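Local coordinates for putative SAM-dependent O-methyltranferase (PDB 4YMH), which binds S-adenosyl-L-homocysteine and probably transfers methyl groups from S-adenosylmethionine to oxygen atoms of its substrates, at residues A106-F111 / V120-G125; A209-M212 / D218-L221; F175-T180 / A186-D191. All coordinates share one frame; numbering follows the deposited sequence.

Contact 1: A106-F111 / V120-G125; sequences ASREAF and VKLIEG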
loop_
_atom_site.group_PDB
_atom_site.type_symbol
_atom_site.label_atom_id
_atom_site.label_comp_id
_atom_site.label_asym_id
_atom_site.label_seq_id
_atom_site.Cartn_x
_atom_site.Cartn_y
_atom_site.Cartn_z
ATOM N N ALA A 106 -17.433 -21.521 -13.268
ATOM C CA ALA A 106 -16.106 -21.784 -12.705
ATOM C C ALA A 106 -16.014 -21.465 -11.205
ATOM O O ALA A 106 -15.515 -22.266 -10.411
ATOM C CB ALA A 106 -15.043 -20.985 -13.467
ATOM N N SER A 107 -16.484 -20.281 -10.832
ATOM C CA SER A 107 -16.393 -19.807 -9.463
ATOM C C SER A 107 -17.261 -20.586 -8.498
ATOM O O SER A 107 -16.808 -20.906 -7.399
ATOM C CB SER A 107 -16.760 -18.327 -9.392
ATOM O OG SER A 107 -15.738 -17.549 -9.974
ATOM N N ARG A 108 -18.510 -20.852 -8.876
ATOM C CA ARG A 108 -19.387 -21.646 -8.017
ATOM C C ARG A 108 -18.780 -23.018 -7.753
ATOM O O ARG A 108 -18.749 -23.487 -6.604
ATOM C CB ARG A 108 -20.777 -21.792 -8.631
ATOM C CG ARG A 108 -21.510 -20.470 -8.759
ATOM C CD ARG A 108 -23.008 -20.674 -8.980
ATOM N NE ARG A 108 -23.689 -19.392 -9.136
ATOM C CZ ARG A 108 -23.902 -18.523 -8.147
ATOM N NH1 ARG A 108 -23.485 -18.790 -6.916
ATOM N NH2 ARG A 108 -24.530 -17.382 -8.393
ATOM N N GLU A 109 -18.279 -23.653 -8.809
ATOM C CA GLU A 109 -17.621 -24.940 -8.609
ATOM C C GLU A 109 -16.403 -24.782 -7.675
ATOM O O GLU A 109 -16.218 -25.577 -6.746
ATOM C CB GLU A 109 -17.217 -25.556 -9.951
ATOM C CG GLU A 109 -16.171 -26.644 -9.871
ATOM C CD GLU A 109 -15.816 -27.215 -11.236
ATOM O OE1 GLU A 109 -16.317 -26.691 -12.254
ATOM O OE2 GLU A 109 -15.037 -28.191 -11.294
ATOM N N ALA A 110 -15.609 -23.739 -7.889
ATOM C CA ALA A 110 -14.434 -23.488 -7.057
ATOM C C ALA A 110 -14.780 -23.312 -5.570
ATOM O O ALA A 110 -14.113 -23.864 -4.688
ATOM C CB ALA A 110 -13.689 -22.248 -7.570
ATOM N N PHE A 111 -15.817 -22.524 -5.307
ATOM C CA PHE A 111 -16.251 -22.242 -3.954
ATOM C C PHE A 111 -16.684 -23.538 -3.281
ATOM O O PHE A 111 -16.301 -23.804 -2.134
ATOM C CB PHE A 111 -17.395 -21.220 -3.943
ATOM C CG PHE A 111 -16.988 -19.835 -4.387
ATOM C CD1 PHE A 111 -15.678 -19.396 -4.247
ATOM C CD2 PHE A 111 -17.918 -18.982 -4.957
ATOM C CE1 PHE A 111 -15.299 -18.115 -4.662
ATOM C CE2 PHE A 111 -17.557 -17.702 -5.376
ATOM C CZ PHE A 111 -16.242 -17.265 -5.229
ATOM N N VAL A 120 -19.936 -16.670 1.688
ATOM C CA VAL A 120 -19.520 -16.200 0.363
ATOM C C VAL A 120 -20.708 -16.250 -0.585
ATOM O O VAL A 120 -21.290 -17.292 -0.783
ATOM C CB VAL A 120 -18.374 -17.036 -0.220
ATOM C CG1 VAL A 120 -18.051 -16.583 -1.629
ATOM C CG2 VAL A 120 -17.149 -16.950 0.680
ATOM N N LYS A 121 -21.065 -15.113 -1.156
ATOM C CA LYS A 121 -22.284 -14.978 -1.927
ATOM C C LYS A 121 -21.958 -14.407 -3.303
ATOM O O LYS A 121 -21.530 -13.265 -3.412
ATOM C CB LYS A 121 -23.271 -14.076 -1.185
ATOM C CG LYS A 121 -24.646 -13.964 -1.821
ATOM C CD LYS A 121 -25.523 -13.020 -1.011
ATOM C CE LYS A 121 -26.936 -12.947 -1.566
ATOM N NZ LYS A 121 -27.797 -12.048 -0.747
ATOM N N LEU A 122 -22.133 -15.217 -4.344
ATOM C CA LEU A 122 -21.901 -14.754 -5.709
ATOM C C LEU A 122 -23.205 -14.284 -6.334
ATOM O O LEU A 122 -24.193 -15.013 -6.365
ATOM C CB LEU A 122 -21.277 -15.854 -6.565
ATOM C CG LEU A 122 -21.042 -15.543 -8.045
ATOM C CD1 LEU A 122 -20.150 -14.334 -8.219
ATOM C CD2 LEU A 122 -20.438 -16.750 -8.742
ATOM N N ILE A 123 -23.199 -13.050 -6.818
ATOM C CA ILE A 123 -24.368 -12.472 -7.448
ATOM C C ILE A 123 -24.101 -12.268 -8.932
ATOM O O ILE A 123 -23.148 -11.573 -9.338
ATOM C CB ILE A 123 -24.765 -11.143 -6.773
ATOM C CG1 ILE A 123 -25.075 -11.401 -5.289
ATOM C CG2 ILE A 123 -25.956 -10.507 -7.486
ATOM C CD1 ILE A 123 -25.490 -10.180 -4.521
ATOM N N GLU A 124 -24.952 -12.875 -9.735
ATOM C CA GLU A 124 -24.763 -12.879 -11.145
ATOM C C GLU A 124 -25.465 -11.716 -11.816
ATOM O O GLU A 124 -26.525 -11.312 -11.418
ATOM C CB GLU A 124 -25.246 -14.199 -11.684
ATOM C CG GLU A 124 -26.591 -14.586 -11.130
ATOM C CD GLU A 124 -26.580 -15.250 -9.752
ATOM O OE1 GLU A 124 -26.344 -16.475 -9.707
ATOM O OE2 GLU A 124 -26.896 -14.580 -8.736
ATOM N N GLY A 125 -24.851 -11.191 -12.848
ATOM C CA GLY A 125 -25.472 -10.164 -13.657
ATOM C C GLY A 125 -24.558 -8.970 -13.817
ATOM O O GLY A 125 -23.554 -8.851 -13.101
HETATM O O HOH W 1 -23.392 -17.718 -3.780
#
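Arg108 NH2 is gripped by two acceptors of strand 120-124, the backbone O of Leu122 and the carboxylate of Glu124. The bond from Arg108 NH2 to Leu122 O spans 3.1 Å, fairly straight at 155°, but the donor stands well above the carbonyl plane. Glu124 OE1 comes to the guanidinium edge in a salt bridge, with the two flat groups only 23° apart; the modelled spacing is implausibly short, so the detail of this pairing is doubtful. Arginine suits the place because its chain, extended from CG to NE, spans the gap between helix and strand. Leu122 suits its own because its CD2 methyl can lie over the centre of the Arg108 guanidinium, 3.9 Å above the plane. A water accepts from Leu122 N at 2.9 Å and, weakly, from Arg108 NH1. With an alanine at position 108 the Glu124 carboxylate would probably lose its positive mate, and CD2 of Leu122 the flat group it packs against.

Toward Phe111 the contact is apolar. Val120 CG1, anti to its own N (chi1 176°), sits over the Phe111 ring in a CH-pi contact, 4.0 Å from the centroid. Leu122 CB meets the ring edge.

Beyond Glu124, Gly125 touches the bound S-adenosyl-L-homocysteine. The helix of this beta-alpha-beta unit is thus held to its following strand by apolar packing and, at the more exposed end, by an ion pair.

Contact 2: A209-M212 / D218-L221; sequences AGLM and DVLL
Leu211 on helix 194-212 meets Val219 on strand 217-222, and its side chain can be traced outward atom by atom. Its CB makes the closest approach across the contact, 3.8 Å from Val219 CG2. The next carbon, CG, is set opposite the carbonyl carbon (chi1 -65°), which carries the branch across the valine. There one methyl, CD1, settles 4.2 Å from Val219 CG1. The leucine therefore touches both valine methyls, one near its root and one at its tip, and the two side chains cross at about a right angle. The leucine also packs on Thr229 and Ile231 of the adjoining strand 228-233, so it bridges two strands of the sheet.

Met212 adds a second arm. Its flexible chain folds back at chi2 (-52°), and although CB does not aim at the strand, SD arrives 4.2 Å from Val219 CB. A long unbranched residue suits this place because it can bend round to cover the valine from beside Leu211. Valine in turn fits a beta strand, where its branched CB is well tolerated and its two methyls make a compact apolar knob.

No hydrogen bond crosses between the segments; the contact rests on dispersion and on the burial of hydrocarbon. The polar work of the strand is directed to other partners: Asp218 forms salt bridges with Arg232 and Lys234, while Leu221 N bonds to Ser24 OG of the second subunit.

A helix packed on the strand that is outermost within this chain, itself paired antiparallel with strand 228-233, belongs to the class I methyltransferase fold, whose Rossmann-like sheet has the order 3-2-1-4-5-7-6 and ends in this reversed pair.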
loop_
_atom_site.group_PDB
_atom_site.type_symbol
_atom_site.label_atom_id
_atom_site.label_comp_id
_atom_site.label_asym_id
_atom_site.label_seq_id
_atom_site.Cartn_x
_atom_site.Cartn_y
_atom_site.Cartn_z
ATOM N N ALA A 209 -9.335 11.284 -12.718
ATOM C CA ALA A 209 -9.547 12.731 -12.647
ATOM C C ALA A 209 -10.877 13.059 -11.970
ATOM O O ALA A 209 -10.985 14.037 -11.230
ATOM C CB ALA A 209 -9.493 13.354 -14.040
ATOM N N GLY A 210 -11.888 12.233 -12.222
ATOM C CA GLY A 210 -13.191 12.437 -11.619
ATOM C C GLY A 210 -13.183 12.282 -10.103
ATOM O O GLY A 210 -13.907 12.995 -9.398
ATOM N N LEU A 211 -12.397 11.339 -9.602
ATOM C CA LEU A 211 -12.302 11.169 -8.151
ATOM C C LEU A 211 -11.817 12.438 -7.468
ATOM O O LEU A 211 -12.250 12.766 -6.357
ATOM C CB LEU A 211 -11.376 10.019 -7.795
ATOM C CG LEU A 211 -11.817 8.626 -8.228
ATOM C CD1 LEU A 211 -10.795 7.606 -7.732
ATOM C CD2 LEU A 211 -13.242 8.282 -7.740
ATOM N N MET A 212 -10.929 13.168 -8.133
ATOM C CA MET A 212 -10.375 14.370 -7.516
ATOM C C MET A 212 -11.405 15.488 -7.397
ATOM O O MET A 212 -11.215 16.424 -6.615
ATOM C CB MET A 212 -9.153 14.859 -8.290
ATOM C CG MET A 212 -7.971 13.903 -8.207
ATOM S SD MET A 212 -7.520 13.439 -6.510
ATOM C CE MET A 212 -6.897 14.983 -5.903
ATOM N N ASP A 218 -11.382 11.165 0.147
ATOM C CA ASP A 218 -9.928 11.282 0.028
ATOM C C ASP A 218 -9.425 10.159 -0.871
ATOM O O ASP A 218 -9.877 9.007 -0.761
ATOM C CB ASP A 218 -9.226 11.198 1.395
ATOM C CG ASP A 218 -9.385 12.462 2.228
ATOM O OD1 ASP A 218 -9.614 13.553 1.651
ATOM O OD2 ASP A 218 -9.271 12.355 3.470
ATOM N N VAL A 219 -8.485 10.501 -1.750
ATOM C CA VAL A 219 -7.970 9.570 -2.745
ATOM C C VAL A 219 -6.458 9.426 -2.679
ATOM O O VAL A 219 -5.724 10.418 -2.529
ATOM C CB VAL A 219 -8.346 10.022 -4.179
ATOM C CG1 VAL A 219 -7.797 9.039 -5.223
ATOM C CG2 VAL A 219 -9.861 10.200 -4.312
ATOM N N LEU A 220 -5.991 8.189 -2.792
ATOM C CA LEU A 220 -4.562 7.947 -2.948
ATOM C C LEU A 220 -4.347 6.934 -4.042
ATOM O O LEU A 220 -4.761 5.778 -3.906
ATOM C CB LEU A 220 -3.929 7.431 -1.659
ATOM C CG LEU A 220 -2.463 7.045 -1.833
ATOM C CD1 LEU A 220 -1.647 8.324 -2.114
ATOM C CD2 LEU A 220 -1.936 6.330 -0.584
ATOM N N LEU A 221 -3.701 7.363 -5.118
ATOM C CA LEU A 221 -3.351 6.463 -6.206
ATOM C C LEU A 221 -1.969 5.911 -5.923
ATOM O O LEU A 221 -0.958 6.577 -6.131
ATOM C CB LEU A 221 -3.411 7.181 -7.560
ATOM C CG LEU A 221 -3.055 6.333 -8.793
ATOM C CD1 LEU A 221 -3.642 4.924 -8.739
ATOM C CD2 LEU A 221 -3.474 7.054 -10.105
#

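Contact 3: F175-T180 / A186-D191; sequences FARGLT and APWLND
Apolar contacts join Leu179 to both Ala186 and Leu189. Its CD2 lies 3.7 Å from Ala186 CB, while its CD1 meets Leu189 CD2 at 3.9 Å, so the leucine fork straddles two residues of the opposing turn. Leu189 swings its branch anti to N (chi1 -170°) to reach it. Arg177 CG adds a looser touch, 4.2 Å from Leu189 CD1. Both pieces belong to the long loop between strand 167-171 and helix 194-212; Leu179 and Arg177 also pack on Trp197 of that helix, and Trp188 on Pro7 of the second subunit.

Polar contact runs through water. Tryptophan suits its place because Trp188 NE1 donates in the indole plane to a water 2.7 Å away, which also lies within hydrogen-bonding distance of Arg177 O. That oxygen comes within 3.3 Å of Ala186 CB, a closeness that suits small alanine. The Arg177 guanidinium forms a salt bridge with Asp226.

Backbone bonds shape each side: Phe175 O accepts from Gly178 N and Thr180 N on opposite faces of its plane, and Leu189 N to Ala186 O closes a type I turn. At Gly178 a CB would jam against the preceding carbonyl.

Two internally bonded loop pieces therefore meet through hydrocarbon and water, without a direct hydrogen bond.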
loop_
_atom_site.group_PDB
_atom_site.type_symbol
_atom_site.label_atom_id
_atom_site.label_comp_id
_atom_site.label_asym_id
_atom_site.label_seq_id
_atom_site.Cartn_x
_atom_site.Cartn_y
_atom_site.Cartn_z
ATOM N N PHE A 175 -3.564 1.610 -13.439
ATOM C CA PHE A 175 -2.530 2.084 -14.367
ATOM C C PHE A 175 -2.717 1.573 -15.794
ATOM O O PHE A 175 -2.122 2.115 -16.720
ATOM C CB PHE A 175 -1.137 1.651 -13.903
ATOM C CG PHE A 175 -0.586 2.462 -12.753
ATOM C CD1 PHE A 175 -1.199 3.639 -12.341
ATOM C CD2 PHE A 175 0.560 2.048 -12.102
ATOM C CE1 PHE A 175 -0.668 4.384 -11.293
ATOM C CE2 PHE A 175 1.089 2.786 -11.043
ATOM C CZ PHE A 175 0.476 3.951 -10.644
ATOM N N ALA A 176 -3.481 0.495 -15.948
ATOM C CA ALA A 176 -3.654 -0.158 -17.254
ATOM C C ALA A 176 -2.284 -0.409 -17.899
ATOM O O ALA A 176 -2.034 -0.009 -19.042
ATOM C CB ALA A 176 -4.547 0.699 -18.179
ATOM N N ARG A 177 -1.395 -1.015 -17.118
ATOM C CA ARG A 177 -0.028 -1.366 -17.517
ATOM C C ARG A 177 0.883 -0.156 -17.718
ATOM O O ARG A 177 2.024 -0.295 -18.174
ATOM C CB ARG A 177 -0.062 -2.215 -18.793
ATOM C CG ARG A 177 -0.990 -3.426 -18.700
ATOM C CD ARG A 177 -0.477 -4.423 -17.693
ATOM N NE ARG A 177 -1.008 -5.761 -17.954
ATOM C CZ ARG A 177 -1.981 -6.346 -17.261
ATOM N NH1 ARG A 177 -2.550 -5.722 -16.237
ATOM N NH2 ARG A 177 -2.378 -7.572 -17.591
ATOM N N GLY A 178 0.383 1.025 -17.369
ATOM C CA GLY A 178 1.096 2.269 -17.580
ATOM C C GLY A 178 0.367 3.152 -18.576
ATOM O O GLY A 178 0.590 4.347 -18.637
ATOM N N LEU A 179 -0.553 2.570 -19.339
ATOM C CA LEU A 179 -1.167 3.322 -20.431
ATOM C C LEU A 179 -2.210 4.340 -19.962
ATOM O O LEU A 179 -2.571 5.256 -20.724
ATOM C CB LEU A 179 -1.784 2.356 -21.453
ATOM C CG LEU A 179 -0.800 1.369 -22.101
ATOM C CD1 LEU A 179 -1.486 0.599 -23.249
ATOM C CD2 LEU A 179 0.449 2.074 -22.607
ATOM N N THR A 180 -2.670 4.215 -18.718
ATOM C CA THR A 180 -3.516 5.258 -18.123
ATOM C C THR A 180 -2.780 6.594 -18.088
ATOM O O THR A 180 -3.362 7.663 -18.325
ATOM C CB THR A 180 -3.957 4.876 -16.683
ATOM O OG1 THR A 180 -4.833 3.746 -16.743
ATOM C CG2 THR A 180 -4.676 6.036 -16.009
ATOM N N ALA A 186 4.332 2.244 -21.772
ATOM C CA ALA A 186 4.563 0.808 -21.627
ATOM C C ALA A 186 5.120 0.184 -22.898
ATOM O O ALA A 186 4.452 -0.643 -23.515
ATOM C CB ALA A 186 3.268 0.106 -21.225
ATOM N N PRO A 187 6.354 0.566 -23.288
ATOM C CA PRO A 187 6.886 0.124 -24.583
ATOM C C PRO A 187 7.144 -1.380 -24.618
ATOM O O PRO A 187 7.179 -1.952 -25.706
ATOM C CB PRO A 187 8.185 0.932 -24.737
ATOM C CG PRO A 187 8.549 1.355 -23.357
ATOM C CD PRO A 187 7.265 1.489 -22.586
ATOM N N TRP A 188 7.287 -1.999 -23.445
ATOM C CA TRP A 188 7.511 -3.443 -23.317
ATOM C C TRP A 188 6.258 -4.250 -23.627
ATOM O O TRP A 188 6.338 -5.453 -23.885
ATOM C CB TRP A 188 7.982 -3.786 -21.888
ATOM C CG TRP A 188 7.010 -3.287 -20.862
ATOM C CD1 TRP A 188 6.985 -2.040 -20.291
ATOM C CD2 TRP A 188 5.892 -4.000 -20.312
ATOM N NE1 TRP A 188 5.924 -1.941 -19.420
ATOM C CE2 TRP A 188 5.241 -3.130 -19.413
ATOM C CE3 TRP A 188 5.380 -5.291 -20.491
ATOM C CZ2 TRP A 188 4.110 -3.509 -18.694
ATOM C CZ3 TRP A 188 4.260 -5.665 -19.775
ATOM C CH2 TRP A 188 3.634 -4.777 -18.892
ATOM N N LEU A 189 5.100 -3.593 -23.571
ATOM C CA LEU A 189 3.825 -4.299 -23.639
ATOM C C LEU A 189 3.618 -5.020 -24.966
ATOM O O LEU A 189 3.951 -4.499 -26.024
ATOM C CB LEU A 189 2.672 -3.323 -23.389
ATOM C CG LEU A 189 1.294 -3.959 -23.189
ATOM C CD1 LEU A 189 1.283 -4.855 -21.956
ATOM C CD2 LEU A 189 0.242 -2.881 -23.061
ATOM N N ASN A 190 3.086 -6.235 -24.894
ATOM C CA ASN A 190 2.726 -7.013 -26.084
ATOM C C ASN A 190 1.784 -6.223 -26.997
ATOM O O ASN A 190 0.731 -5.772 -26.565
ATOM C CB ASN A 190 2.085 -8.335 -25.643
ATOM C CG ASN A 190 1.610 -9.189 -26.799
ATOM O OD1 ASN A 190 2.000 -8.993 -27.948
ATOM N ND2 ASN A 190 0.762 -10.166 -26.487
ATOM N N ASP A 191 2.163 -6.050 -28.258
ATOM C CA ASP A 191 1.368 -5.229 -29.171
ATOM C C ASP A 191 -0.059 -5.753 -29.363
ATOM O O ASP A 191 -0.972 -4.984 -29.640
ATOM C CB ASP A 191 2.057 -5.123 -30.533
ATOM C CG ASP A 191 3.229 -4.151 -30.523
ATOM O OD1 ASP A 191 3.210 -3.191 -29.714
ATOM O OD2 ASP A 191 4.166 -4.357 -31.323
HETATM O O HOH W 2 4.756 -0.347 -17.627
#

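How the contacts relate
Contacts 1 and 2 both pack a helix on the same sheet, but at the two strands outermost within this chain, on opposite sides of the chain's centre and about 31 Å apart between centres. Contact 1 is partly buried and mixes an ion pair at its exposed end with apolar packing, near the cofactor pocket. Contact 2 is buried, purely apolar and away from the annotated sites. Contact 3 is also buried yet joins loop to loop; its polar link is a water, with no direct hydrogen bond or ion pair between the two pieces. Contacts 2 and 3 touch each other, Leu221 CD1 lying 4.0 Å from Phe175 CE1, and both reach the second subunit; no other chain of the assembly touches contact 1.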